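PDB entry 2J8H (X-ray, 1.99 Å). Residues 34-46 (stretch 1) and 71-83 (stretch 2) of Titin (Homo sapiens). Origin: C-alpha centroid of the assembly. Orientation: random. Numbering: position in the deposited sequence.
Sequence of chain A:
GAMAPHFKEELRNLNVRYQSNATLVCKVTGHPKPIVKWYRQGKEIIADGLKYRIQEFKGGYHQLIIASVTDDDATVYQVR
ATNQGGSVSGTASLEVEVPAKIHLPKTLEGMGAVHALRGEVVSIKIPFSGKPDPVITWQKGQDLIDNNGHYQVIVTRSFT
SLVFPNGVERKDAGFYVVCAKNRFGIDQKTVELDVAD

Stretch 1, residues 34-46: PIVKWYRQGKEII
Stretch 2 (71-83) DDDATVYQVRATN

Two antiparallel strands of titin, Ile35 to Arg40 and Val76 to Asn83, lie side by side with their axes 4.6 Å apart at closest approach and their N-to-C directions at 165°. Both have regular beta conformation, with phi from about -95° to -140° and psi from about 120° to 155°, until Asn83 (-140°/-170°). The register pairs Ile35 with Thr82, Val36 with Ala81, Lys37 with Arg80, Trp38 with Val79, Tyr39 with Gln78 and Arg40 with Tyr77; the CA atoms of Ile35 and Thr82 are 5.3 Å apart, those of Arg40 and Tyr77 4.5 Å. Each hydrogen-bonded pair closes a double link: Ile35 N to Thr82 O 2.8 Å and Thr82 N to Ile35 O 3.0 Å; Lys37 N to Arg80 O 3.0 Å and Arg80 N to Lys37 O 2.8 Å; Tyr39 N to Gln78 O 2.8 Å and Gln78 N to Tyr39 O 2.9 Å. Gln41 N extends the ladder to Val76 O (2.8 Å). A type I' turn from Arg40 to Lys43 follows, with Gln41 at 45°/47° and Gly42 at 76°/8°, a positive phi that favours glycine. Before the second strand, Asp71 to Asp73 form a 3-10 segment.

Val36, Trp38, Arg40, Tyr77, Val79 and Ala81 share one face, where Trp38, Tyr77, Val79 and Ala81 are buried and apolar groups pack. Trp38 (m, chi2 91°) turns a ring face to Val79 (p), whose CG2 sits 3.7 Å from the six-membered ring centroid, 4° off the normal, in a CH-pi contact. Val36 (t) packs CG1 against Val79 CG2 at 3.3 Å, while small Ala81 brings its CB to 4.0 Å from Pro34 CB. Ile45 CD1 meets the Tyr77 ring edge, 4.0 Å from Tyr77 CD2. Arg40 (t, t, t, chi4 -73°) is long enough to reach the 3-10 segment while its aliphatic part lies against Tyr77 (Arg40 CG to Tyr77 CE2 3.7 Å): Arg40 NH2 donates to Asp72 O at 3.0 Å and makes a long salt bridge to Asp72 OD1 at 3.7 Å. Tyr77 (m, chi2 81°) anchors its own stretch, Tyr77 OH donating to Asp73 O at 2.7 Å.

The other face carries Ile35, Lys37, Tyr39, Gln78, Arg80 and Thr82. Gln78 (m, p, chi3 31°) reaches the turn, where Gln78 OE1 accepts from Gly42 N at 2.8 Å. Buried Tyr39 (m, chi2 79°) places Tyr39 OH over one face of the Arg80 guanidinium, 3.2 Å from Arg80 CZ, without a hydrogen bond. A water bridges Ile35 O and Thr82 OG1, its O 2.7 Å from each. The contact buries 960 Å² between the stretches, both sides summed.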

ATOM      1  N   PRO A  34      29.998  -7.175 -19.606  1.00 50.63           N
ATOM      2  CA  PRO A  34      29.106  -6.371 -20.433  1.00 50.11           C
ATOM      3  C   PRO A  34      28.419  -5.228 -19.726  1.00 50.42           C
ATOM      4  O   PRO A  34      28.078  -5.331 -18.536  1.00 50.63           O
ATOM      5  CB  PRO A  34      28.081  -7.387 -20.937  1.00 49.90           C
ATOM      6  CG  PRO A  34      28.812  -8.713 -20.883  1.00 50.38           C
ATOM      7  CD  PRO A  34      29.569  -8.579 -19.575  1.00 50.82           C
ATOM      8  N   ILE A  35      28.182  -4.171 -20.488  1.00 49.80           N
ATOM      9  CA  ILE A  35      27.466  -3.008 -20.028  1.00 49.63           C
ATOM     10  C   ILE A  35      26.024  -3.176 -20.476  1.00 48.96           C
ATOM     11  O   ILE A  35      25.750  -3.589 -21.611  1.00 48.42           O
ATOM     12  CB  ILE A  35      28.078  -1.741 -20.630  1.00 50.31           C
ATOM     13  CG1 ILE A  35      29.522  -1.600 -20.134  1.00 50.46           C
ATOM     14  CG2 ILE A  35      27.220  -0.523 -20.312  1.00 49.79           C
ATOM     15  CD1 ILE A  35      30.203  -0.395 -20.685  1.00 52.43           C
ATOM     16  N   VAL A  36      25.096  -2.879 -19.573  1.00 48.33           N
ATOM     17  CA  VAL A  36      23.712  -3.182 -19.791  1.00 47.62           C
ATOM     18  C   VAL A  36      22.907  -1.911 -19.878  1.00 48.10           C
ATOM     19  O   VAL A  36      23.148  -0.964 -19.141  1.00 47.51           O
ATOM     20  CB  VAL A  36      23.195  -4.074 -18.684  1.00 47.41           C
ATOM     21  CG1 VAL A  36      21.658  -4.139 -18.700  1.00 46.23           C
ATOM     22  CG2 VAL A  36      23.845  -5.468 -18.828  1.00 47.91           C
ATOM     23  N   LYS A  37      21.975  -1.885 -20.825  1.00 48.26           N
ATOM     24  CA  LYS A  37      21.035  -0.800 -20.964  1.00 47.63           C
ATOM     25  C   LYS A  37      19.652  -1.434 -20.999  1.00 47.24           C
ATOM     26  O   LYS A  37      19.493  -2.592 -21.402  1.00 46.65           O
ATOM     27  CB  LYS A  37      21.304  -0.011 -22.249  1.00 48.02           C
ATOM     28  CG  LYS A  37      22.576   0.813 -22.269  1.00 48.80           C
ATOM     29  CD  LYS A  37      22.753   1.642 -23.586  1.00 48.83           C
ATOM     30  CE  LYS A  37      23.254   0.830 -24.802  1.00 52.24           C
ATOM     31  NZ  LYS A  37      23.553   1.651 -26.105  1.00 50.75           N
ATOM     32  N   TRP A  38      18.666  -0.666 -20.564  1.00 46.87           N
ATOM     33  CA  TRP A  38      17.292  -1.110 -20.469  1.00 47.19           C
ATOM     34  C   TRP A  38      16.411  -0.224 -21.311  1.00 47.05           C
ATOM     35  O   TRP A  38      16.661   0.992 -21.407  1.00 46.78           O
ATOM     36  CB  TRP A  38      16.839  -0.969 -19.026  1.00 47.43           C
ATOM     37  CG  TRP A  38      17.478  -1.918 -18.071  1.00 46.77           C
ATOM     38  CD1 TRP A  38      18.616  -1.717 -17.349  1.00 46.59           C
ATOM     39  CD2 TRP A  38      17.010  -3.215 -17.728  1.00 46.29           C
ATOM     40  NE1 TRP A  38      18.874  -2.805 -16.567  1.00 45.56           N
ATOM     41  CE2 TRP A  38      17.906  -3.745 -16.783  1.00 47.13           C
ATOM     42  CE3 TRP A  38      15.917  -3.991 -18.129  1.00 47.24           C
ATOM     43  CZ2 TRP A  38      17.730  -5.001 -16.216  1.00 47.22           C
ATOM     44  CZ3 TRP A  38      15.752  -5.238 -17.565  1.00 46.88           C
ATOM     45  CH2 TRP A  38      16.660  -5.728 -16.616  1.00 46.72           C
ATOM     46  N   TYR A  39      15.362  -0.803 -21.891  1.00 47.06           N
ATOM     47  CA  TYR A  39      14.506  -0.075 -22.818  1.00 47.11           C
ATOM     48  C   TYR A  39      13.054  -0.410 -22.558  1.00 47.91           C
ATOM     49  O   TYR A  39      12.728  -1.556 -22.216  1.00 46.88           O
ATOM     50  CB  TYR A  39      14.804  -0.480 -24.261  1.00 46.23           C
ATOM     51  CG  TYR A  39      16.247  -0.299 -24.640  1.00 46.70           C
ATOM     52  CD1 TYR A  39      17.194  -1.232 -24.244  1.00 48.45           C
ATOM     53  CD2 TYR A  39      16.677   0.797 -25.405  1.00 45.13           C
ATOM     54  CE1 TYR A  39      18.526  -1.092 -24.577  1.00 45.11           C
ATOM     55  CE2 TYR A  39      18.018   0.951 -25.707  1.00 45.30           C
ATOM     56  CZ  TYR A  39      18.919  -0.012 -25.304  1.00 45.55           C
ATOM     57  OH  TYR A  39      20.252   0.092 -25.589  1.00 46.61           O
ATOM     58  N   ARG A  40      12.189   0.576 -22.786  1.00 48.30           N
ATOM     59  CA  ARG A  40      10.756   0.368 -22.816  1.00 49.01           C
ATOM     60  C   ARG A  40      10.349   0.578 -24.266  1.00 48.94           C
ATOM     61  O   ARG A  40      10.544   1.654 -24.828  1.00 47.56           O
ATOM     62  CB  ARG A  40      10.067   1.387 -21.906  1.00 49.28           C
ATOM     63  CG  ARG A  40       8.547   1.300 -21.845  1.00 50.40           C
ATOM     64  CD  ARG A  40       8.033   2.569 -21.197  1.00 51.68           C
ATOM     65  NE  ARG A  40       6.590   2.723 -21.231  1.00 55.19           N
ATOM     66  CZ  ARG A  40       5.877   3.017 -22.309  1.00 58.61           C
ATOM     67  NH1 ARG A  40       6.459   3.163 -23.502  1.00 60.11           N
ATOM     68  NH2 ARG A  40       4.549   3.127 -22.202  1.00 58.70           N
ATOM     69  N   GLN A  41       9.793  -0.461 -24.879  1.00 49.56           N
ATOM     70  CA  GLN A  41       9.405  -0.398 -26.282  1.00 50.01           C
ATOM     71  C   GLN A  41      10.488   0.238 -27.129  1.00 49.68           C
ATOM     72  O   GLN A  41      10.209   1.128 -27.922  1.00 49.37           O
ATOM     73  CB  GLN A  41       8.122   0.413 -26.470  1.00 50.79           C
ATOM     74  CG  GLN A  41       6.873  -0.331 -26.180  1.00 52.94           C
ATOM     75  CD  GLN A  41       5.649   0.402 -26.666  1.00 53.02           C
ATOM     76  OE1 GLN A  41       5.129   1.289 -25.982  1.00 57.57           O
ATOM     77  NE2 GLN A  41       5.184   0.045 -27.860  1.00 57.51           N
ATOM     78  N   GLY A  42      11.730  -0.191 -26.937  1.00 49.26           N
ATOM     79  CA  GLY A  42      12.815   0.259 -27.803  1.00 48.90           C
ATOM     80  C   GLY A  42      13.314   1.673 -27.548  1.00 48.60           C
ATOM     81  O   GLY A  42      14.093   2.189 -28.330  1.00 47.92           O
ATOM     82  N   LYS A  43      12.858   2.318 -26.480  1.00 48.09           N
ATOM     83  CA  LYS A  43      13.382   3.623 -26.093  1.00 48.60           C
ATOM     84  C   LYS A  43      14.113   3.438 -24.788  1.00 47.64           C
ATOM     85  O   LYS A  43      13.561   2.878 -23.835  1.00 46.63           O
ATOM     86  CB  LYS A  43      12.264   4.649 -25.946  1.00 49.17           C
ATOM     87  CG  LYS A  43      11.625   5.038 -27.301  1.00 52.67           C
ATOM     88  CD  LYS A  43      10.680   6.243 -27.173  1.00 52.69           C
ATOM     89  CE  LYS A  43      10.122   6.733 -28.522  1.00 54.52           C
ATOM     90  NZ  LYS A  43       9.065   7.805 -28.300  1.00 55.87           N
ATOM     91  N   GLU A  44      15.353   3.901 -24.714  1.00 46.48           N
ATOM     92  CA  GLU A  44      16.162   3.604 -23.536  1.00 47.07           C
ATOM     93  C   GLU A  44      15.524   4.161 -22.264  1.00 46.73           C
ATOM     94  O   GLU A  44      15.013   5.271 -22.263  1.00 45.24           O
ATOM     95  CB  GLU A  44      17.574   4.158 -23.665  1.00 47.31           C
ATOM     96  CG  GLU A  44      18.490   3.546 -22.631  1.00 46.95           C
ATOM     97  CD  GLU A  44      19.923   4.043 -22.686  1.00 48.28           C
ATOM     98  OE1 GLU A  44      20.284   4.817 -23.607  1.00 48.48           O
ATOM     99  OE2 GLU A  44      20.674   3.634 -21.779  1.00 50.12           O
ATOM    100  N   ILE A  45      15.535   3.367 -21.204  1.00 46.85           N
ATOM    101  CA  ILE A  45      15.157   3.854 -19.883  1.00 47.40           C
ATOM    102  C   ILE A  45      16.373   4.454 -19.195  1.00 47.19           C
ATOM    103  O   ILE A  45      17.376   3.773 -18.985  1.00 48.75           O
ATOM    104  CB  ILE A  45      14.609   2.730 -18.986  1.00 47.23           C
ATOM    105  CG1 ILE A  45      13.259   2.214 -19.505  1.00 46.72           C
ATOM    106  CG2 ILE A  45      14.375   3.268 -17.570  1.00 47.51           C
ATOM    107  CD1 ILE A  45      12.853   0.894 -18.847  1.00 47.03           C
ATOM    108  N   ILE A  46      16.276   5.719 -18.848  1.00 47.67           N
ATOM    109  CA  ILE A  46      17.265   6.384 -18.008  1.00 47.92           C
ATOM    110  C   ILE A  46      16.693   6.414 -16.586  1.00 48.03           C
ATOM    111  O   ILE A  46      15.672   7.000 -16.327  1.00 47.49           O
ATOM    112  CB  ILE A  46      17.564   7.788 -18.540  1.00 48.27           C
ATOM    113  CG1 ILE A  46      18.110   7.696 -19.992  1.00 49.80           C
ATOM    114  CG2 ILE A  46      18.563   8.556 -17.654  1.00 48.21           C
ATOM    115  CD1 ILE A  46      19.327   6.802 -20.166  1.00 49.00           C
ATOM    116  N   ASP A  71      -1.253   0.632 -16.035  1.00 47.65           N
ATOM    117  CA  ASP A  71      -1.425   0.058 -17.359  1.00 47.94           C
ATOM    118  C   ASP A  71      -0.447   0.697 -18.363  1.00 47.99           C
ATOM    119  O   ASP A  71      -0.070   0.065 -19.356  1.00 48.07           O
ATOM    120  CB  ASP A  71      -2.886   0.155 -17.820  1.00 48.27           C
ATOM    121  CG  ASP A  71      -3.116  -0.543 -19.156  1.00 48.92           C
ATOM    122  OD1 ASP A  71      -2.786  -1.756 -19.281  1.00 47.77           O
ATOM    123  OD2 ASP A  71      -3.610   0.139 -20.085  1.00 52.82           O
ATOM    124  N   ASP A  72       0.004   1.924 -18.087  1.00 48.40           N
ATOM    125  CA  ASP A  72       0.989   2.573 -18.953  1.00 47.87           C
ATOM    126  C   ASP A  72       2.327   1.826 -18.981  1.00 47.21           C
ATOM    127  O   ASP A  72       3.085   1.925 -19.933  1.00 47.11           O
ATOM    128  CB  ASP A  72       1.220   4.036 -18.545  1.00 48.96           C
ATOM    129  CG  ASP A  72       2.239   4.744 -19.457  1.00 50.93           C
ATOM    130  OD1 ASP A  72       1.878   5.098 -20.607  1.00 57.21           O
ATOM    131  OD2 ASP A  72       3.414   4.914 -19.044  1.00 56.72           O
ATOM    132  N   ASP A  73       2.615   1.068 -17.927  1.00 46.46           N
ATOM    133  CA  ASP A  73       3.828   0.300 -17.863  1.00 45.86           C
ATOM    134  C   ASP A  73       3.693  -1.074 -18.491  1.00 45.01           C
ATOM    135  O   ASP A  73       4.672  -1.774 -18.604  1.00 45.21           O
ATOM    136  CB  ASP A  73       4.257   0.166 -16.408  1.00 45.80           C
ATOM    137  CG  ASP A  73       4.455   1.505 -15.760  1.00 46.19           C
ATOM    138  OD1 ASP A  73       5.224   2.319 -16.339  1.00 46.03           O
ATOM    139  OD2 ASP A  73       3.828   1.747 -14.711  1.00 45.22           O
ATOM    140  N   ALA A  74       2.486  -1.454 -18.879  1.00 44.57           N
ATOM    141  CA  ALA A  74       2.216  -2.787 -19.383  1.00 44.70           C
ATOM    142  C   ALA A  74       2.596  -2.826 -20.846  1.00 44.48           C
ATOM    143  O   ALA A  74       1.793  -2.524 -21.721  1.00 43.74           O
ATOM    144  CB  ALA A  74       0.745  -3.143 -19.202  1.00 43.24           C
ATOM    145  N   THR A  75       3.838  -3.173 -21.116  1.00 45.25           N
ATOM    146  CA  THR A  75       4.310  -3.206 -22.495  1.00 46.01           C
ATOM    147  C   THR A  75       5.539  -4.095 -22.549  1.00 46.46           C
ATOM    148  O   THR A  75       5.822  -4.827 -21.598  1.00 46.72           O
ATOM    149  CB  THR A  75       4.597  -1.765 -23.033  1.00 45.97           C
ATOM    150  OG1 THR A  75       4.881  -1.832 -24.435  1.00 47.96           O
ATOM    151  CG2 THR A  75       5.764  -1.108 -22.292  1.00 44.52           C
ATOM    152  N   VAL A  76       6.266  -4.041 -23.652  1.00 47.96           N
ATOM    153  CA  VAL A  76       7.469  -4.842 -23.822  1.00 47.85           C
ATOM    154  C   VAL A  76       8.709  -4.037 -23.453  1.00 48.29           C
ATOM    155  O   VAL A  76       8.797  -2.840 -23.726  1.00 48.09           O
ATOM    156  CB  VAL A  76       7.592  -5.384 -25.267  1.00 49.03           C
ATOM    157  CG1 VAL A  76       7.874  -4.251 -26.240  1.00 50.70           C
ATOM    158  CG2 VAL A  76       8.692  -6.422 -25.349  1.00 49.28           C
ATOM    159  N   TYR A  77       9.638  -4.716 -22.781  1.00 47.87           N
ATOM    160  CA  TYR A  77      10.882  -4.150 -22.321  1.00 47.55           C
ATOM    161  C   TYR A  77      11.993  -4.966 -22.930  1.00 47.88           C
ATOM    162  O   TYR A  77      11.798  -6.140 -23.246  1.00 48.26           O
ATOM    163  CB  TYR A  77      10.974  -4.212 -20.796  1.00 47.60           C
ATOM    164  CG  TYR A  77       9.950  -3.318 -20.140  1.00 47.38           C
ATOM    165  CD1 TYR A  77       8.621  -3.736 -19.982  1.00 48.37           C
ATOM    166  CD2 TYR A  77      10.291  -2.047 -19.728  1.00 47.14           C
ATOM    167  CE1 TYR A  77       7.677  -2.898 -19.408  1.00 45.34           C
ATOM    168  CE2 TYR A  77       9.352  -1.197 -19.183  1.00 46.40           C
ATOM    169  CZ  TYR A  77       8.045  -1.631 -19.014  1.00 45.93           C
ATOM    170  OH  TYR A  77       7.134  -0.758 -18.444  1.00 45.42           O
ATOM    171  N   GLN A  78      13.135  -4.314 -23.131  1.00 47.88           N
ATOM    172  CA  GLN A  78      14.344  -4.957 -23.617  1.00 47.80           C
ATOM    173  C   GLN A  78      15.486  -4.659 -22.660  1.00 47.03           C
ATOM    174  O   GLN A  78      15.525  -3.623 -22.035  1.00 46.64           O
ATOM    175  CB  GLN A  78      14.727  -4.442 -25.003  1.00 48.54           C
ATOM    176  CG  GLN A  78      13.746  -4.727 -26.114  1.00 50.24           C
ATOM    177  CD  GLN A  78      12.640  -3.692 -26.239  1.00 51.93           C
ATOM    178  OE1 GLN A  78      12.834  -2.516 -25.947  1.00 53.93           O
ATOM    179  NE2 GLN A  78      11.475  -4.128 -26.720  1.00 51.71           N
ATOM    180  N   VAL A  79      16.390  -5.608 -22.531  1.00 46.70           N
ATOM    181  CA  VAL A  79      17.663  -5.425 -21.847  1.00 46.37           C
ATOM    182  C   VAL A  79      18.735  -5.800 -22.848  1.00 46.24           C
ATOM    183  O   VAL A  79      18.593  -6.789 -23.606  1.00 44.42           O
ATOM    184  CB  VAL A  79      17.773  -6.274 -20.555  1.00 46.91           C
ATOM    185  CG1 VAL A  79      17.705  -7.731 -20.866  1.00 45.79           C
ATOM    186  CG2 VAL A  79      19.056  -5.911 -19.737  1.00 45.79           C
ATOM    187  N   ARG A  80      19.760  -4.958 -22.904  1.00 46.18           N
ATOM    188  CA  ARG A  80      20.843  -5.148 -23.836  1.00 46.15           C
ATOM    189  C   ARG A  80      22.142  -5.279 -23.104  1.00 46.22           C
ATOM    190  O   ARG A  80      22.416  -4.505 -22.199  1.00 47.68           O
ATOM    191  CB  ARG A  80      20.912  -3.953 -24.792  1.00 46.04           C
ATOM    192  CG  ARG A  80      21.965  -4.152 -25.895  1.00 45.61           C
ATOM    193  CD  ARG A  80      22.145  -2.906 -26.753  1.00 45.63           C
ATOM    194  NE  ARG A  80      20.926  -2.605 -27.492  1.00 44.00           N
ATOM    195  CZ  ARG A  80      20.781  -1.578 -28.315  1.00 43.76           C
ATOM    196  NH1 ARG A  80      21.797  -0.750 -28.548  1.00 43.36           N
ATOM    197  NH2 ARG A  80      19.625  -1.386 -28.931  1.00 43.35           N
ATOM    198  N   ALA A  81      22.975  -6.225 -23.523  1.00 45.86           N
ATOM    199  CA  ALA A  81      24.289  -6.422 -22.922  1.00 45.25           C
ATOM    200  C   ALA A  81      25.324  -6.307 -24.020  1.00 44.96           C
ATOM    201  O   ALA A  81      25.203  -6.978 -25.030  1.00 44.03           O
ATOM    202  CB  ALA A  81      24.374  -7.813 -22.247  1.00 45.22           C
ATOM    203  N   THR A  82      26.336  -5.469 -23.809  1.00 45.21           N
ATOM    204  CA  THR A  82      27.325  -5.166 -24.818  1.00 45.12           C
ATOM    205  C   THR A  82      28.732  -5.187 -24.226  1.00 45.68           C
ATOM    206  O   THR A  82      28.986  -4.631 -23.158  1.00 45.40           O
ATOM    207  CB  THR A  82      27.088  -3.745 -25.360  1.00 45.36           C
ATOM    208  OG1 THR A  82      25.754  -3.632 -25.858  1.00 45.57           O
ATOM    209  CG2 THR A  82      28.070  -3.376 -26.462  1.00 44.67           C
ATOM    210  N   ASN A  83      29.655  -5.797 -24.953  1.00 45.24           N
ATOM    211  CA  ASN A  83      31.072  -5.564 -24.713  1.00 45.65           C
ATOM    212  C   ASN A  83      31.743  -5.503 -26.090  1.00 45.94           C
ATOM    213  O   ASN A  83      31.060  -5.465 -27.109  1.00 45.20           O
ATOM    214  CB  ASN A  83      31.675  -6.614 -23.763  1.00 45.58           C
ATOM    215  CG  ASN A  83      31.635  -7.999 -24.314  1.00 45.63           C
ATOM    216  OD1 ASN A  83      31.464  -8.195 -25.509  1.00 47.13           O
ATOM    217  ND2 ASN A  83      31.847  -8.996 -23.439  1.00 48.17           N
TER
HETATM  218  O   HOH W   1      24.469  -2.506 -23.774  1.00 34.94           O